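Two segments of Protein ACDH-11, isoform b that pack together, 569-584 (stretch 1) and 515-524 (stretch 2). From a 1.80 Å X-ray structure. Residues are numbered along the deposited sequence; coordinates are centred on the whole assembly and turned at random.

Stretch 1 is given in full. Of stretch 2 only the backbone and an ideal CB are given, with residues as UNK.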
# COMPACT_ATOMS: atom_id res chain seq x y z
N ASP B 569 23.04 34.60 26.35
CA ASP B 569 21.69 35.13 26.40
C ASP B 569 21.07 34.57 27.70
O ASP B 569 20.47 33.50 27.71
CB ASP B 569 20.89 34.71 25.18
CG ASP B 569 19.57 35.45 25.05
OD1 ASP B 569 19.25 36.40 25.77
OD2 ASP B 569 18.82 35.02 24.20
N LEU B 570 21.28 35.31 28.78
CA LEU B 570 20.99 34.84 30.12
C LEU B 570 21.04 36.03 31.06
O LEU B 570 22.04 36.78 31.10
CB LEU B 570 22.01 33.78 30.49
CG LEU B 570 21.93 33.13 31.86
CD1 LEU B 570 20.65 32.35 32.06
CD2 LEU B 570 23.17 32.23 32.07
N ARG B 571 19.98 36.24 31.82
CA ARG B 571 19.91 37.34 32.72
C ARG B 571 19.58 36.85 34.07
O ARG B 571 18.90 35.86 34.23
CB ARG B 571 18.83 38.34 32.32
CG ARG B 571 18.82 38.65 30.84
CD ARG B 571 18.05 39.93 30.51
NE ARG B 571 18.03 40.04 29.07
CZ ARG B 571 17.27 40.87 28.36
NH1 ARG B 571 16.42 41.68 28.94
NH2 ARG B 571 17.33 40.83 27.03
N TRP B 572 20.01 37.61 35.06
CA TRP B 572 19.85 37.23 36.43
C TRP B 572 18.38 37.06 36.78
O TRP B 572 18.02 36.09 37.40
CB TRP B 572 20.56 38.23 37.35
CG TRP B 572 20.31 37.94 38.75
CD1 TRP B 572 19.76 38.78 39.64
CD2 TRP B 572 20.57 36.71 39.44
NE1 TRP B 572 19.65 38.17 40.86
CE2 TRP B 572 20.13 36.89 40.76
CE3 TRP B 572 21.13 35.49 39.09
CZ2 TRP B 572 20.23 35.89 41.74
CZ3 TRP B 572 21.22 34.48 40.06
CH2 TRP B 572 20.76 34.69 41.36
N GLU B 573 17.52 37.99 36.34
CA GLU B 573 16.10 37.86 36.66
C GLU B 573 15.42 36.61 36.13
O GLU B 573 14.39 36.17 36.68
CB GLU B 573 15.30 39.11 36.25
CG GLU B 573 15.32 39.39 34.78
CD GLU B 573 16.49 40.25 34.35
OE1 GLU B 573 17.50 40.34 35.11
OE2 GLU B 573 16.38 40.81 33.23
N TRP B 574 16.01 35.95 35.12
CA TRP B 574 15.43 34.70 34.68
C TRP B 574 15.57 33.55 35.68
O TRP B 574 14.88 32.51 35.58
CB TRP B 574 15.95 34.31 33.28
CG TRP B 574 15.73 35.39 32.24
CD1 TRP B 574 14.92 36.46 32.36
CD2 TRP B 574 16.31 35.49 30.92
NE1 TRP B 574 14.96 37.24 31.22
CE2 TRP B 574 15.77 36.64 30.31
CE3 TRP B 574 17.19 34.66 30.16
CZ2 TRP B 574 16.13 37.06 29.03
CZ3 TRP B 574 17.53 35.07 28.87
CH2 TRP B 574 17.00 36.27 28.32
N PHE B 575 16.49 33.69 36.62
CA PHE B 575 16.69 32.69 37.66
C PHE B 575 15.63 32.76 38.77
O PHE B 575 15.51 31.84 39.59
CB PHE B 575 18.08 32.92 38.32
CG PHE B 575 19.28 32.49 37.48
CD1 PHE B 575 19.71 33.26 36.41
CD2 PHE B 575 20.03 31.37 37.82
CE1 PHE B 575 20.83 32.89 35.67
CE2 PHE B 575 21.15 31.00 37.07
CZ PHE B 575 21.56 31.77 36.01
N ALA B 576 14.87 33.84 38.85
CA ALA B 576 14.07 34.07 40.04
C ALA B 576 12.86 33.17 40.07
O ALA B 576 12.29 32.88 39.07
CB ALA B 576 13.66 35.53 40.12
N SER B 577 12.50 32.70 41.26
CA SER B 577 11.35 31.82 41.44
C SER B 577 10.04 32.53 41.11
O SER B 577 9.10 31.89 40.63
CB SER B 577 11.29 31.30 42.88
OG SER B 577 12.21 30.22 43.06
N GLU B 578 10.00 33.82 41.28
CA GLU B 578 8.78 34.59 40.93
C GLU B 578 8.52 34.54 39.43
O GLU B 578 7.40 34.59 38.99
CB GLU B 578 8.84 36.06 41.41
CG GLU B 578 9.25 36.18 42.85
CD GLU B 578 8.21 35.68 43.85
OE1 GLU B 578 7.18 35.05 43.46
OE2 GLU B 578 8.44 35.95 45.06
N ARG B 579 9.58 34.43 38.63
CA ARG B 579 9.35 34.33 37.23
C ARG B 579 8.57 33.04 36.86
O ARG B 579 7.82 33.02 35.87
CB ARG B 579 10.66 34.41 36.50
CG ARG B 579 10.44 34.43 35.01
CD ARG B 579 11.75 34.54 34.33
NE ARG B 579 11.72 34.51 32.88
CZ ARG B 579 11.62 35.56 32.06
NH1 ARG B 579 11.47 36.79 32.50
NH2 ARG B 579 11.74 35.32 30.77
N VAL B 580 8.79 31.94 37.58
CA VAL B 580 8.03 30.68 37.29
C VAL B 580 6.52 30.93 37.36
O VAL B 580 5.76 30.46 36.52
CB VAL B 580 8.40 29.51 38.25
CG1 VAL B 580 7.61 28.21 37.90
CG2 VAL B 580 9.87 29.27 38.13
N LYS B 581 6.09 31.68 38.36
CA LYS B 581 4.68 31.96 38.52
C LYS B 581 4.11 32.70 37.29
O LYS B 581 2.99 32.40 36.80
CB LYS B 581 4.47 32.76 39.78
CG LYS B 581 3.03 33.28 39.95
CD LYS B 581 2.75 33.91 41.32
CE LYS B 581 1.35 34.54 41.39
NZ LYS B 581 0.99 35.41 40.21
N ALA B 582 4.91 33.61 36.76
CA ALA B 582 4.58 34.37 35.57
C ALA B 582 4.59 33.49 34.37
O ALA B 582 3.76 33.65 33.53
CB ALA B 582 5.52 35.56 35.37
N ASP B 583 5.56 32.60 34.25
CA ASP B 583 5.60 31.62 33.15
C ASP B 583 4.31 30.82 33.16
O ASP B 583 3.73 30.61 32.12
CB ASP B 583 6.80 30.65 33.17
CG ASP B 583 8.17 31.36 33.09
OD1 ASP B 583 8.29 32.48 32.58
OD2 ASP B 583 9.18 30.79 33.64
N ARG B 584 3.88 30.32 34.31
CA ARG B 584 2.66 29.47 34.34
C ARG B 584 1.40 30.24 33.93
O ARG B 584 0.53 29.73 33.23
CB ARG B 584 2.51 28.85 35.73
CG ARG B 584 3.66 27.89 36.06
CD ARG B 584 3.61 27.49 37.52
NE ARG B 584 4.60 26.46 37.77
CZ ARG B 584 4.94 26.05 38.97
NH1 ARG B 584 4.40 26.60 40.04
NH2 ARG B 584 5.86 25.12 39.12
N UNK B 515 18.38 30.75 50.42
CA UNK B 515 17.15 31.60 50.43
C UNK B 515 15.86 30.92 49.88
O UNK B 515 14.73 31.28 50.24
CB UNK B 515 17.42 32.86 49.60
N UNK B 516 16.03 30.00 48.94
CA UNK B 516 14.91 29.29 48.36
C UNK B 516 14.19 30.02 47.21
O UNK B 516 13.18 29.52 46.77
CB UNK B 516 13.90 28.99 49.47
N UNK B 517 14.71 31.15 46.73
CA UNK B 517 14.08 31.95 45.65
C UNK B 517 14.80 31.92 44.27
O UNK B 517 14.62 32.84 43.46
CB UNK B 517 13.99 33.41 46.12
N UNK B 518 15.60 30.89 44.02
CA UNK B 518 16.38 30.77 42.78
C UNK B 518 16.10 29.41 42.18
O UNK B 518 16.05 28.41 42.90
CB UNK B 518 17.88 30.96 43.03
N UNK B 519 15.89 29.36 40.86
CA UNK B 519 15.56 28.10 40.15
C UNK B 519 16.47 28.02 38.93
O UNK B 519 16.11 28.42 37.84
CB UNK B 519 14.09 28.04 39.74
N UNK B 520 17.68 27.49 39.13
CA UNK B 520 18.65 27.39 38.08
C UNK B 520 18.16 26.43 37.01
O UNK B 520 18.52 26.57 35.84
CB UNK B 520 20.00 26.94 38.64
N UNK B 521 17.38 25.44 37.42
CA UNK B 521 16.78 24.51 36.49
C UNK B 521 15.94 25.21 35.39
O UNK B 521 15.91 24.74 34.26
CB UNK B 521 15.91 23.52 37.27
N UNK B 522 15.28 26.31 35.75
CA UNK B 522 14.45 27.10 34.83
C UNK B 522 15.23 27.59 33.63
O UNK B 522 14.72 27.62 32.49
CB UNK B 522 13.84 28.30 35.56
N UNK B 523 16.51 27.88 33.88
CA UNK B 523 17.38 28.46 32.84
C UNK B 523 18.40 27.46 32.34
O UNK B 523 19.39 27.83 31.73
CB UNK B 523 18.10 29.70 33.37
N UNK B 524 18.16 26.17 32.56
CA UNK B 524 19.20 25.18 32.20
C UNK B 524 19.56 25.23 30.69
O UNK B 524 20.71 25.08 30.31
CB UNK B 524 18.72 23.77 32.57

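Before any side chain matters, two backbone bonds fix the register: the N of Ser-577 donates to the carbonyl O of position 517 (3.1 Å), and the N of position 519 donates to Phe-575 O (2.8 Å). They make a single bridge that pairs Ala-576 with position 518.

Position 515 lies out of reach of stretch 1, so stretch 1 sets no requirement; it is Gln-515, poorly ordered. Position 516 is decided by its backbone. With phi 85° and psi 7°, an ideal CB would jam against the carbonyl O of the residue before, which calls for glycine, and Gly-516 it is.

At 517 the ideal CB points sideways, 4.7 Å from Ser-577 CB, with Glu-578 next along the chain. A lysine or arginine could answer that acid, and a neutral polar residue would also suit. The deposited Glu-517 is not the complementary choice: its OE1 comes within 4.4 Å of Glu-578 OE2, a pair of like charges. Its backbone O, already the acceptor for Ser-577 N, also takes a weak hydrogen bond from water 1 (3.5 Å), which in turn accepts from Glu-578 N (3.0 Å).

Position 518 sends its CB away from stretch 1, yet that CB lies 5.0 Å from Trp-572 CH2. A beta-branched or small polar residue fits such an extended backbone. Thr-518 places OG1 4.3 Å from Trp-572 CH2 and CG2 4.3 Å from Phe-575 CB, while its CA makes a CA-H...O contact with Phe-575 O at 3.5 Å.

The CB of 519 points sideways, between Phe-575 O, Ser-577 OG and Val-580 CG2. A long chain with an aliphatic stem could pass here and carry a polar end onward. Arg-519 does so: CG packs 3.2 Å from Ser-577 OG, and the guanidinium turns back to its own stretch, NH2 meeting OD2 of the residue at 521 in a 2.7 Å salt bridge.

Position 520 sets its CB 4.5 Å from Phe-575 CE2, which invites leucine, isoleucine, valine or methionine. Ile-520 brings CG1 to 4.0 Å from that CE2. Position 521, out of reach, leaves the choice open as far as stretch 1 is concerned; Asp-521 is the partner of Arg-519.

At 522 the CB points toward stretch 1, 4.3 Å from Trp-574 O and 4.8 Å from Val-580 CG2, with Asp-583 farther along. Alanine, serine or threonine would be sensible. Ser-522 reaches Asp-583 through water 2, which lies 2.5 Å from Ser-522 OG and donates to Asp-583 OD2 at 2.7 Å.

Position 523 faces a largely apolar hollow, lined by Leu-570 and Phe-575 with the carbonyl O of Trp-574 nearby: its CB is 3.9 Å from Leu-570 CD1 and 4.8 Å from Phe-575 CE1. A branched aliphatic is the obvious candidate. Val-523 sets CG2 over one face of the Phe-575 ring, 3.7 Å from its centroid, and CG1 3.6 Å from Trp-574 CB. Position 524 points away, with no demand from stretch 1; Ala-524 begins a helix.

Stretch 2 (515-524) QGETRIDSVA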
# COMPACT_ATOMS: atom_id res chain seq x y z
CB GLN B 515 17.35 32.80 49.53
CG GLN B 515 17.07 34.13 50.17
CD GLN B 515 18.34 34.76 50.63
OE1 GLN B 515 19.37 34.08 50.75
NE2 GLN B 515 18.31 36.06 50.86
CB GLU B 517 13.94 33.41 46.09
CG GLU B 517 13.29 33.67 47.48
CD GLU B 517 12.01 32.86 47.71
OE1 GLU B 517 11.07 32.96 46.88
OE2 GLU B 517 11.95 32.13 48.72
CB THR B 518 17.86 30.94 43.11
OG1 THR B 518 18.05 32.26 43.64
CG2 THR B 518 18.75 30.76 41.93
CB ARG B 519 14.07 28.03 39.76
CG ARG B 519 13.11 28.06 40.94
CD ARG B 519 12.74 26.74 41.64
NE ARG B 519 12.74 25.50 40.81
CZ ARG B 519 11.89 24.45 40.96
NH1 ARG B 519 10.90 24.50 41.88
NH2 ARG B 519 11.98 23.33 40.18
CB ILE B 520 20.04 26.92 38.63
CG1 ILE B 520 21.10 26.99 37.54
CG2 ILE B 520 19.93 25.50 39.19
CD1 ILE B 520 22.53 27.01 38.07
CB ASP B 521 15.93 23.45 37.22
CG ASP B 521 14.90 24.04 38.19
OD1 ASP B 521 15.27 24.83 39.09
OD2 ASP B 521 13.74 23.59 38.15
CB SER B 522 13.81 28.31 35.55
OG SER B 522 12.74 28.70 34.72
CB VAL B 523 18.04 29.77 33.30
CG1 VAL B 523 16.97 30.86 33.50
CG2 VAL B 523 18.81 29.61 34.61
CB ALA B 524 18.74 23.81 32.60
O HOH W 1 12.07 35.15 43.07
O HOH W 2 11.52 30.89 34.99
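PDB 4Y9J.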